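Local coordinates for protein putative PLP-dependent aminotransferase (Bacillus cereus ATCC 10987, PDB 3JU7) that probably acts as a pyridoxal phosphate-dependent aminotransferase of the DegT/DnrJ/EryC1 family, transferring amino groups through its cofactor, at residues A[210-218]-A[227-235]; A[256-267]-A[350-361]. One frame throughout, in Å; residues are numbered along the deposited sequence.

Contact 1: A[210-218]-A[227-235]; sequences QRIKRMGNF and TMMGFNCKM. With ACT (acetate ion), chain F.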
loop_
_atom_site.group_PDB
_atom_site.type_symbol
_atom_site.label_atom_id
_atom_site.label_comp_id
_atom_site.label_asym_id
_atom_site.label_seq_id
_atom_site.Cartn_x
_atom_site.Cartn_y
_atom_site.Cartn_z
ATOM N N GLN A 210 5.713 17.350 1.933
ATOM C CA GLN A 210 7.086 16.887 1.568
ATOM C C GLN A 210 7.533 15.716 2.457
ATOM O O GLN A 210 8.098 14.716 1.995
ATOM C CB GLN A 210 8.095 18.013 1.698
ATOM C CG GLN A 210 7.862 19.135 0.661
ATOM C CD GLN A 210 8.644 20.443 0.910
ATOM O OE1 GLN A 210 9.393 20.586 1.889
ATOM N NE2 GLN A 210 8.455 21.408 0.005
ATOM N N ARG A 211 7.244 15.847 3.739
ATOM C CA ARG A 211 7.619 14.806 4.673
ATOM C C ARG A 211 6.838 13.527 4.408
ATOM O O ARG A 211 7.416 12.445 4.414
ATOM C CB ARG A 211 7.421 15.303 6.111
ATOM C CG ARG A 211 8.065 14.450 7.104
ATOM C CD ARG A 211 8.399 15.215 8.356
ATOM N NE ARG A 211 9.537 16.069 8.118
ATOM C CZ ARG A 211 9.853 17.114 8.868
ATOM N NH1 ARG A 211 9.117 17.434 9.936
ATOM N NH2 ARG A 211 10.930 17.835 8.557
ATOM N N ILE A 212 5.534 13.636 4.159
ATOM C CA ILE A 212 4.731 12.438 3.881
ATOM C C ILE A 212 5.333 11.739 2.663
ATOM O O ILE A 212 5.363 10.511 2.597
ATOM C CB ILE A 212 3.235 12.758 3.560
ATOM C CG1 ILE A 212 2.449 13.024 4.834
ATOM C CG2 ILE A 212 2.590 11.568 2.768
ATOM C CD1 ILE A 212 1.835 11.832 5.491
ATOM N N LYS A 213 5.797 12.529 1.691
ATOM C CA LYS A 213 6.404 11.949 0.508
ATOM C C LYS A 213 7.565 11.043 0.889
ATOM O O LYS A 213 7.688 9.924 0.395
ATOM C CB LYS A 213 6.846 13.041 -0.497
ATOM C CG LYS A 213 5.726 13.356 -1.493
ATOM C CD LYS A 213 5.887 14.684 -2.241
ATOM C CE LYS A 213 5.225 14.724 -3.637
ATOM N NZ LYS A 213 4.378 13.534 -4.015
ATOM N N ARG A 214 8.406 11.525 1.795
ATOM C CA ARG A 214 9.537 10.745 2.216
ATOM C C ARG A 214 9.076 9.516 2.982
ATOM O O ARG A 214 9.629 8.447 2.766
ATOM C CB ARG A 214 10.448 11.560 3.110
ATOM C CG ARG A 214 11.237 12.669 2.389
ATOM C CD ARG A 214 12.241 13.223 3.407
ATOM N NE ARG A 214 12.921 14.397 2.908
ATOM C CZ ARG A 214 14.033 14.905 3.416
ATOM N NH1 ARG A 214 14.627 14.348 4.457
ATOM N NH2 ARG A 214 14.577 15.963 2.840
HETATM N N MSE A 215 8.089 9.685 3.868
HETATM C CA MSE A 215 7.557 8.548 4.632
HETATM C C MSE A 215 7.066 7.395 3.739
HETATM O O MSE A 215 7.301 6.243 4.024
HETATM C CB MSE A 215 6.430 9.000 5.564
HETATM C CG MSE A 215 6.941 9.811 6.707
HETATM SE SE MSE A 215 5.524 10.476 7.836
HETATM C CE MSE A 215 4.628 8.717 8.265
ATOM N N GLY A 216 6.406 7.739 2.640
ATOM C CA GLY A 216 5.937 6.742 1.702
ATOM C C GLY A 216 7.019 6.118 0.833
ATOM O O GLY A 216 6.711 5.255 0.022
ATOM N N ASN A 217 8.261 6.584 0.993
ATOM C CA ASN A 217 9.449 6.042 0.342
ATOM C C ASN A 217 10.466 5.737 1.441
ATOM O O ASN A 217 11.609 6.217 1.420
ATOM C CB ASN A 217 10.012 7.061 -0.691
ATOM C CG ASN A 217 11.203 6.508 -1.496
ATOM O OD1 ASN A 217 11.250 5.321 -1.870
ATOM N ND2 ASN A 217 12.155 7.374 -1.774
ATOM N N PHE A 218 10.018 4.960 2.436
ATOM C CA PHE A 218 10.891 4.397 3.456
ATOM C C PHE A 218 11.579 5.412 4.378
ATOM O O PHE A 218 12.636 5.116 4.960
ATOM C CB PHE A 218 11.950 3.492 2.784
ATOM C CG PHE A 218 11.377 2.568 1.740
ATOM C CD1 PHE A 218 10.689 1.426 2.119
ATOM C CD2 PHE A 218 11.497 2.851 0.402
ATOM C CE1 PHE A 218 10.149 0.582 1.192
ATOM C CE2 PHE A 218 10.942 1.995 -0.540
ATOM C CZ PHE A 218 10.265 0.853 -0.126
ATOM N N THR A 227 15.631 8.117 7.838
ATOM C CA THR A 227 15.760 9.039 8.980
ATOM C C THR A 227 14.477 9.282 9.759
ATOM O O THR A 227 14.503 10.045 10.715
ATOM C CB THR A 227 16.241 10.394 8.516
ATOM O OG1 THR A 227 15.188 11.014 7.784
ATOM C CG2 THR A 227 17.484 10.247 7.658
HETATM N N MSE A 228 13.385 8.646 9.336
HETATM C CA MSE A 228 12.101 8.740 10.011
HETATM C C MSE A 228 11.227 7.504 9.715
HETATM O O MSE A 228 11.463 6.758 8.764
HETATM C CB MSE A 228 11.348 9.982 9.522
HETATM C CG MSE A 228 11.091 9.998 8.006
HETATM SE SE MSE A 228 10.214 11.649 7.379
HETATM C CE MSE A 228 9.034 11.941 8.814
HETATM N N MSE A 229 10.193 7.330 10.508
HETATM C CA MSE A 229 9.225 6.262 10.308
HETATM C C MSE A 229 8.668 6.354 8.891
HETATM O O MSE A 229 8.493 7.435 8.342
HETATM C CB MSE A 229 8.090 6.398 11.325
HETATM C CG MSE A 229 7.126 5.253 11.369
HETATM SE SE MSE A 229 8.119 3.647 11.663
HETATM C CE MSE A 229 6.548 2.453 11.795
ATOM N N GLY A 230 8.445 5.205 8.278
ATOM C CA GLY A 230 7.995 5.156 6.910
ATOM C C GLY A 230 7.712 3.757 6.430
ATOM O O GLY A 230 7.817 2.755 7.172
ATOM N N PHE A 231 7.338 3.698 5.170
ATOM C CA PHE A 231 7.015 2.429 4.544
ATOM C C PHE A 231 6.926 2.661 3.044
ATOM O O PHE A 231 7.527 3.621 2.528
ATOM C CB PHE A 231 5.753 1.789 5.195
ATOM C CG PHE A 231 4.514 2.658 5.208
ATOM C CD1 PHE A 231 4.391 3.808 4.446
ATOM C CD2 PHE A 231 3.402 2.236 5.901
ATOM C CE1 PHE A 231 3.212 4.554 4.445
ATOM C CE2 PHE A 231 2.216 2.992 5.890
ATOM C CZ PHE A 231 2.129 4.154 5.160
ATOM N N ASN A 232 6.216 1.808 2.326
ATOM C CA ASN A 232 5.971 2.037 0.889
ATOM C C ASN A 232 4.511 2.263 0.652
ATOM O O ASN A 232 3.713 1.320 0.841
ATOM C CB ASN A 232 6.346 0.816 0.059
ATOM C CG ASN A 232 6.294 1.071 -1.454
ATOM O OD1 ASN A 232 5.914 2.165 -1.919
ATOM N ND2 ASN A 232 6.750 0.057 -2.239
ATOM N N CYS A 233 4.160 3.477 0.254
ATOM C CA CYS A 233 2.798 3.759 -0.201
ATOM C C CYS A 233 2.840 4.575 -1.478
ATOM O O CYS A 233 1.943 5.355 -1.737
ATOM C CB CYS A 233 1.989 4.476 0.880
ATOM S SG CYS A 233 2.546 6.208 1.211
ATOM N N LYS A 234 3.884 4.342 -2.282
ATOM C CA LYS A 234 4.049 4.975 -3.581
ATOM C C LYS A 234 3.030 4.451 -4.596
ATOM O O LYS A 234 2.801 3.258 -4.708
ATOM C CB LYS A 234 5.485 4.770 -4.122
ATOM C CG LYS A 234 6.556 5.331 -3.182
ATOM C CD LYS A 234 7.969 5.028 -3.558
ATOM C CE LYS A 234 8.477 3.677 -3.108
ATOM N NZ LYS A 234 8.011 2.569 -3.886
HETATM N N MSE A 235 2.479 5.399 -5.331
HETATM C CA MSE A 235 1.612 5.149 -6.462
HETATM C C MSE A 235 2.449 5.021 -7.746
HETATM O O MSE A 235 3.285 5.882 -8.061
HETATM C CB MSE A 235 0.600 6.300 -6.613
HETATM C CG MSE A 235 -0.222 6.239 -7.894
HETATM SE SE MSE A 235 -1.511 7.634 -8.190
HETATM C CE MSE A 235 -2.717 7.035 -6.826
HETATM C C ACT F . 11.007 0.727 -3.728
HETATM O O ACT F . 11.258 1.947 -4.017
HETATM O OXT ACT F . 9.823 0.443 -3.430
HETATM C CH3 ACT F . 12.046 -0.352 -3.778
#
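Backbone pairing ties the C-terminal turn of helix 206-215 to the loop that precedes helix 237-248, at the subunit interface of this fold type I aminotransferase dimer. The motif is a lone beta bridge between Asn217 and Asn232. Met215 O receives Phe231 N at 2.8 Å, and Phe231 O receives Phe218 N at 2.8 Å. Cys233 N adds a bond to Gly216 O at 3.1 Å. The backbones come close at Gly216, whose CA lies 3.5 Å from Cys233 SG. Selenomethionines Met215 and Met228 cross at about a right angle, Met228 SE 3.8 Å from Met215 CG. Phe218 carries Phe231 O over one ring face, and its ring lies beside the Asn232 amide, the planes 53° apart. Asn232 ND2 reaches the pyridoxal-lysine side chain of the second subunit, and Lys234 NZ forms a salt bridge with Glu197 of that subunit, consistent with the loop helping complete the neighbouring cofactor site. Asn232 OD1 closes an Asx turn with Lys234 N. Bends at chi3 and chi4 fold Lys234 back: NZ meets Asn232 OD1 at 2.9 Å from the amide's opposite face and binds acetate OXT at 2.8 Å, the ion, probably a crystallisation additive, lying at the edge of the Phe218 ring.

Contact 2: A[256-267]-A[350-361]; sequences ERTRISEWYKQL and LPLWEGMTKEIV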
loop_
_atom_site.group_PDB
_atom_site.type_symbol
_atom_site.label_atom_id
_atom_site.label_comp_id
_atom_site.label_asym_id
_atom_site.label_seq_id
_atom_site.Cartn_x
_atom_site.Cartn_y
_atom_site.Cartn_z
ATOM N N GLU A 256 -22.906 13.087 -14.687
ATOM C CA GLU A 256 -23.656 11.834 -14.652
ATOM C C GLU A 256 -24.191 11.542 -13.232
ATOM O O GLU A 256 -25.376 11.267 -13.067
ATOM C CB GLU A 256 -22.738 10.711 -15.149
ATOM C CG GLU A 256 -23.261 9.295 -15.065
ATOM C CD GLU A 256 -24.314 8.974 -16.095
ATOM O OE1 GLU A 256 -24.695 9.865 -16.893
ATOM O OE2 GLU A 256 -24.772 7.809 -16.110
ATOM N N ARG A 257 -23.323 11.649 -12.218
ATOM C CA ARG A 257 -23.719 11.354 -10.828
ATOM C C ARG A 257 -24.696 12.362 -10.261
ATOM O O ARG A 257 -25.634 12.004 -9.528
ATOM C CB ARG A 257 -22.507 11.297 -9.883
ATOM C CG ARG A 257 -21.777 10.025 -9.926
ATOM C CD ARG A 257 -20.531 9.995 -9.049
ATOM N NE ARG A 257 -19.859 8.757 -9.379
ATOM C CZ ARG A 257 -20.188 7.556 -8.911
ATOM N NH1 ARG A 257 -21.133 7.400 -8.002
ATOM N NH2 ARG A 257 -19.535 6.490 -9.354
ATOM N N THR A 258 -24.464 13.639 -10.566
ATOM C CA THR A 258 -25.389 14.653 -10.105
ATOM C C THR A 258 -26.764 14.415 -10.699
ATOM O O THR A 258 -27.741 14.445 -9.992
ATOM C CB THR A 258 -24.907 16.039 -10.430
ATOM O OG1 THR A 258 -23.606 16.216 -9.855
ATOM C CG2 THR A 258 -25.890 17.074 -9.857
ATOM N N ARG A 259 -26.831 14.125 -11.995
ATOM C CA ARG A 259 -28.106 13.842 -12.643
ATOM C C ARG A 259 -28.842 12.720 -11.953
ATOM O O ARG A 259 -30.034 12.839 -11.721
ATOM C CB ARG A 259 -27.931 13.438 -14.106
ATOM C CG ARG A 259 -27.817 14.604 -15.061
ATOM C CD ARG A 259 -28.644 14.391 -16.345
ATOM N NE ARG A 259 -28.512 13.034 -16.892
ATOM C CZ ARG A 259 -27.471 12.581 -17.593
ATOM N NH1 ARG A 259 -26.427 13.363 -17.861
ATOM N NH2 ARG A 259 -27.473 11.326 -18.040
ATOM N N ILE A 260 -28.145 11.618 -11.668
ATOM C CA ILE A 260 -28.782 10.454 -11.033
ATOM C C ILE A 260 -29.279 10.822 -9.625
ATOM O O ILE A 260 -30.401 10.475 -9.241
ATOM C CB ILE A 260 -27.854 9.233 -11.002
ATOM C CG1 ILE A 260 -27.531 8.784 -12.423
ATOM C CG2 ILE A 260 -28.502 8.083 -10.299
ATOM C CD1 ILE A 260 -26.321 7.875 -12.489
ATOM N N SER A 261 -28.466 11.577 -8.894
ATOM C CA SER A 261 -28.872 12.090 -7.574
ATOM C C SER A 261 -30.140 12.939 -7.644
ATOM O O SER A 261 -31.066 12.724 -6.859
ATOM C CB SER A 261 -27.766 12.935 -6.936
ATOM O OG SER A 261 -26.611 12.159 -6.670
ATOM N N GLU A 262 -30.150 13.903 -8.576
ATOM C CA GLU A 262 -31.309 14.751 -8.838
ATOM C C GLU A 262 -32.541 13.882 -9.097
ATOM O O GLU A 262 -33.616 14.153 -8.554
ATOM C CB GLU A 262 -31.084 15.664 -10.071
ATOM C CG GLU A 262 -29.984 16.773 -9.958
ATOM C CD GLU A 262 -29.830 17.579 -11.268
ATOM O OE1 GLU A 262 -30.850 17.775 -11.962
ATOM O OE2 GLU A 262 -28.705 18.021 -11.614
ATOM N N TRP A 263 -32.399 12.852 -9.934
ATOM C CA TRP A 263 -33.520 11.962 -10.228
ATOM C C TRP A 263 -34.026 11.261 -8.961
ATOM O O TRP A 263 -35.233 11.091 -8.735
ATOM C CB TRP A 263 -33.133 10.889 -11.246
ATOM C CG TRP A 263 -32.959 11.361 -12.637
ATOM C CD1 TRP A 263 -33.574 12.430 -13.230
ATOM C CD2 TRP A 263 -32.169 10.736 -13.661
ATOM N NE1 TRP A 263 -33.191 12.521 -14.536
ATOM C CE2 TRP A 263 -32.333 11.495 -14.831
ATOM C CE3 TRP A 263 -31.344 9.607 -13.700
ATOM C CZ2 TRP A 263 -31.688 11.175 -16.023
ATOM C CZ3 TRP A 263 -30.703 9.294 -14.878
ATOM C CH2 TRP A 263 -30.868 10.074 -16.021
ATOM N N TYR A 264 -33.092 10.807 -8.154
ATOM C CA TYR A 264 -33.451 10.168 -6.913
ATOM C C TYR A 264 -34.288 11.130 -6.062
ATOM O O TYR A 264 -35.328 10.741 -5.526
ATOM C CB TYR A 264 -32.194 9.739 -6.157
ATOM C CG TYR A 264 -31.894 8.252 -6.145
ATOM C CD1 TYR A 264 -32.769 7.350 -5.546
ATOM C CD2 TYR A 264 -30.714 7.761 -6.667
ATOM C CE1 TYR A 264 -32.480 5.999 -5.503
ATOM C CE2 TYR A 264 -30.426 6.420 -6.629
ATOM C CZ TYR A 264 -31.293 5.537 -6.036
ATOM O OH TYR A 264 -30.954 4.193 -5.948
ATOM N N LYS A 265 -33.848 12.383 -5.966
ATOM C CA LYS A 265 -34.504 13.353 -5.102
ATOM C C LYS A 265 -35.903 13.652 -5.605
ATOM O O LYS A 265 -36.873 13.678 -4.832
ATOM C CB LYS A 265 -33.675 14.633 -4.996
ATOM C CG LYS A 265 -32.398 14.415 -4.204
ATOM C CD LYS A 265 -31.395 15.570 -4.201
ATOM C CE LYS A 265 -29.965 15.018 -4.026
ATOM N NZ LYS A 265 -28.967 16.018 -3.563
ATOM N N GLN A 266 -36.020 13.835 -6.910
ATOM C CA GLN A 266 -37.316 14.129 -7.515
ATOM C C GLN A 266 -38.283 12.970 -7.365
ATOM O O GLN A 266 -39.453 13.180 -7.049
ATOM C CB GLN A 266 -37.161 14.437 -9.001
ATOM C CG GLN A 266 -36.459 15.744 -9.300
ATOM C CD GLN A 266 -36.119 15.906 -10.788
ATOM O OE1 GLN A 266 -35.694 14.954 -11.458
ATOM N NE2 GLN A 266 -36.302 17.119 -11.304
ATOM N N LEU A 267 -37.797 11.758 -7.619
ATOM C CA LEU A 267 -38.644 10.569 -7.558
ATOM C C LEU A 267 -39.049 10.246 -6.140
ATOM O O LEU A 267 -40.167 9.777 -5.925
ATOM C CB LEU A 267 -37.967 9.345 -8.192
ATOM C CG LEU A 267 -37.918 9.341 -9.729
ATOM C CD1 LEU A 267 -36.927 8.273 -10.286
ATOM C CD2 LEU A 267 -39.337 9.169 -10.306
ATOM N N LEU A 350 -28.439 3.051 -1.207
ATOM C CA LEU A 350 -29.151 2.645 -2.410
ATOM C C LEU A 350 -28.215 2.770 -3.594
ATOM O O LEU A 350 -27.363 3.667 -3.638
ATOM C CB LEU A 350 -30.428 3.446 -2.632
ATOM C CG LEU A 350 -31.499 3.386 -1.544
ATOM C CD1 LEU A 350 -32.646 4.348 -1.867
ATOM C CD2 LEU A 350 -32.031 1.975 -1.375
ATOM N N PRO A 351 -28.371 1.876 -4.570
ATOM C CA PRO A 351 -27.423 1.911 -5.648
ATOM C C PRO A 351 -27.485 3.171 -6.485
ATOM O O PRO A 351 -28.558 3.721 -6.761
ATOM C CB PRO A 351 -27.761 0.664 -6.483
ATOM C CG PRO A 351 -28.979 0.108 -5.942
ATOM C CD PRO A 351 -29.188 0.656 -4.579
ATOM N N LEU A 352 -26.301 3.585 -6.893
ATOM C CA LEU A 352 -26.098 4.702 -7.776
ATOM C C LEU A 352 -24.773 4.427 -8.467
ATOM O O LEU A 352 -23.814 4.142 -7.803
ATOM C CB LEU A 352 -26.038 5.995 -6.974
ATOM C CG LEU A 352 -26.098 7.338 -7.717
ATOM C CD1 LEU A 352 -26.528 8.463 -6.729
ATOM C CD2 LEU A 352 -24.792 7.668 -8.359
ATOM N N TRP A 353 -24.738 4.429 -9.795
ATOM C CA TRP A 353 -23.496 4.247 -10.551
ATOM C C TRP A 353 -23.681 4.819 -11.939
ATOM O O TRP A 353 -24.818 5.004 -12.375
ATOM C CB TRP A 353 -23.052 2.779 -10.662
ATOM C CG TRP A 353 -24.132 1.752 -10.527
ATOM C CD1 TRP A 353 -24.478 1.091 -9.385
ATOM C CD2 TRP A 353 -25.004 1.266 -11.552
ATOM N NE1 TRP A 353 -25.501 0.221 -9.634
ATOM C CE2 TRP A 353 -25.849 0.311 -10.956
ATOM C CE3 TRP A 353 -25.151 1.543 -12.908
ATOM C CZ2 TRP A 353 -26.815 -0.368 -11.669
ATOM C CZ3 TRP A 353 -26.106 0.872 -13.618
ATOM C CH2 TRP A 353 -26.935 -0.071 -13.001
ATOM N N GLU A 354 -22.554 5.095 -12.605
ATOM C CA GLU A 354 -22.555 5.680 -13.934
ATOM C C GLU A 354 -23.286 4.736 -14.854
ATOM O O GLU A 354 -22.996 3.546 -14.881
ATOM C CB GLU A 354 -21.128 5.897 -14.472
ATOM C CG GLU A 354 -20.285 6.941 -13.701
ATOM C CD GLU A 354 -18.854 7.046 -14.249
ATOM O OE1 GLU A 354 -18.706 7.170 -15.475
ATOM O OE2 GLU A 354 -17.876 6.990 -13.467
ATOM N N GLY A 355 -24.248 5.263 -15.583
ATOM C CA GLY A 355 -25.023 4.464 -16.499
ATOM C C GLY A 355 -26.387 4.207 -15.953
ATOM O O GLY A 355 -27.264 3.845 -16.699
HETATM N N MSE A 356 -26.599 4.390 -14.658
HETATM C CA MSE A 356 -27.959 4.235 -14.141
HETATM C C MSE A 356 -28.972 5.132 -14.892
HETATM O O MSE A 356 -28.758 6.330 -15.024
HETATM C CB MSE A 356 -28.002 4.533 -12.658
HETATM C CG MSE A 356 -29.279 4.020 -12.030
HETATM SE SE MSE A 356 -29.112 4.034 -10.150
HETATM C CE MSE A 356 -28.036 2.485 -9.890
ATOM N N THR A 357 -30.060 4.549 -15.392
ATOM C CA THR A 357 -31.089 5.308 -16.119
ATOM C C THR A 357 -32.183 5.815 -15.188
ATOM O O THR A 357 -32.401 5.251 -14.107
ATOM C CB THR A 357 -31.794 4.412 -17.147
ATOM O OG1 THR A 357 -32.221 3.221 -16.482
ATOM C CG2 THR A 357 -30.855 4.031 -18.327
ATOM N N LYS A 358 -32.909 6.846 -15.615
ATOM C CA LYS A 358 -34.001 7.356 -14.794
ATOM C C LYS A 358 -35.024 6.262 -14.491
ATOM O O LYS A 358 -35.619 6.225 -13.396
ATOM C CB LYS A 358 -34.686 8.547 -15.449
ATOM C CG LYS A 358 -35.677 9.246 -14.537
ATOM C CD LYS A 358 -36.155 10.580 -15.105
ATOM C CE LYS A 358 -36.999 11.359 -14.093
ATOM N NZ LYS A 358 -37.098 12.817 -14.433
ATOM N N GLU A 359 -35.231 5.365 -15.445
ATOM C CA GLU A 359 -36.174 4.265 -15.220
ATOM C C GLU A 359 -35.636 3.293 -14.164
ATOM O O GLU A 359 -36.416 2.686 -13.440
ATOM C CB GLU A 359 -36.607 3.541 -16.523
ATOM C CG GLU A 359 -35.477 3.087 -17.472
ATOM C CD GLU A 359 -35.024 4.159 -18.502
ATOM O OE1 GLU A 359 -35.625 5.262 -18.532
ATOM O OE2 GLU A 359 -34.069 3.885 -19.287
ATOM N N ILE A 360 -34.312 3.176 -14.040
ATOM C CA ILE A 360 -33.750 2.332 -12.976
ATOM C C ILE A 360 -33.967 2.967 -11.604
ATOM O O ILE A 360 -34.422 2.278 -10.692
ATOM C CB ILE A 360 -32.300 1.960 -13.230
ATOM C CG1 ILE A 360 -32.232 1.011 -14.427
ATOM C CG2 ILE A 360 -31.688 1.270 -12.009
ATOM C CD1 ILE A 360 -30.831 0.816 -14.957
ATOM N N VAL A 361 -33.709 4.269 -11.459
ATOM C CA VAL A 361 -34.000 4.959 -10.182
ATOM C C VAL A 361 -35.488 4.757 -9.788
ATOM O O VAL A 361 -35.799 4.357 -8.663
ATOM C CB VAL A 361 -33.679 6.474 -10.236
ATOM C CG1 VAL A 361 -33.937 7.122 -8.906
ATOM C CG2 VAL A 361 -32.232 6.719 -10.653
#
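Tyr264 OH donates to Pro351 O over 2.6 Å, the shortest hydrogen bond between helix 250-270 and the segment leading into helix 358-368. The acceptor lies at the ring edge, in its plane, while the donor is tilted 17° from the carbonyl plane. Leu350 CB also abuts the hydroxyl. Over one face of the same ring stands Val361 CG1, a CH-pi contact 3.7 Å from the centroid. This valine is a knob in a hole formed by Ile260, Trp263, Tyr264 and Leu267; the fit is tight at Leu267 CD1, 3.5 Å from Val361 CG1. Trp263 makes a second CH-pi contact: Lys358 CB lies over the face of its six-membered ring, 3.7 Å from the centroid and 9° off the normal. With CG anti to the backbone N (chi1 -171°) and the chain extended beyond it, the lysine methylenes run along the indole toward NE1. Nearer the start of the segment, Leu352 CG rests 3.6 Å from Ile260 CG2, and Ile260 CD1 packs against Met356 CB. Glu256 bends at chi2 and its OE2 accepts Gly355 N at 2.7 Å on the anti side, holding the type II turn from Trp353 to Met356. Glu354 OE2 turns instead to Lys253, and Arg257 NH1 to Gln288 O. Thr357 OG1 caps the new helix by accepting Ile360 N. Helix 250-270 thus packs on helix 358-368 and on the turn and N-cap that lead into it, an arrangement consistent with the C-terminal small domain of fold type I aminotransferases.

In the fold
The two contacts sit on opposite sides of the chain's centre, about 40 Å apart between centres and about 17 Å between nearest atoms, and share no helix or strand. Contact 1 is the more buried, and the second subunit helps to enclose it; contact 2 is partly buried, ranges from a covered interior to an exposed lysine, and meets no other protein chain of the assembly. Their chemistry follows: 210-218 and 227-235 are joined by three main-chain bonds over 643 Å², whereas 256-267 and 350-361 bury 937 Å² mostly through side chains, with two hydrogen bonds, each using one side-chain atom. Contact 1 bridges segments nine residues apart; contact 2 joins segments 83 apart.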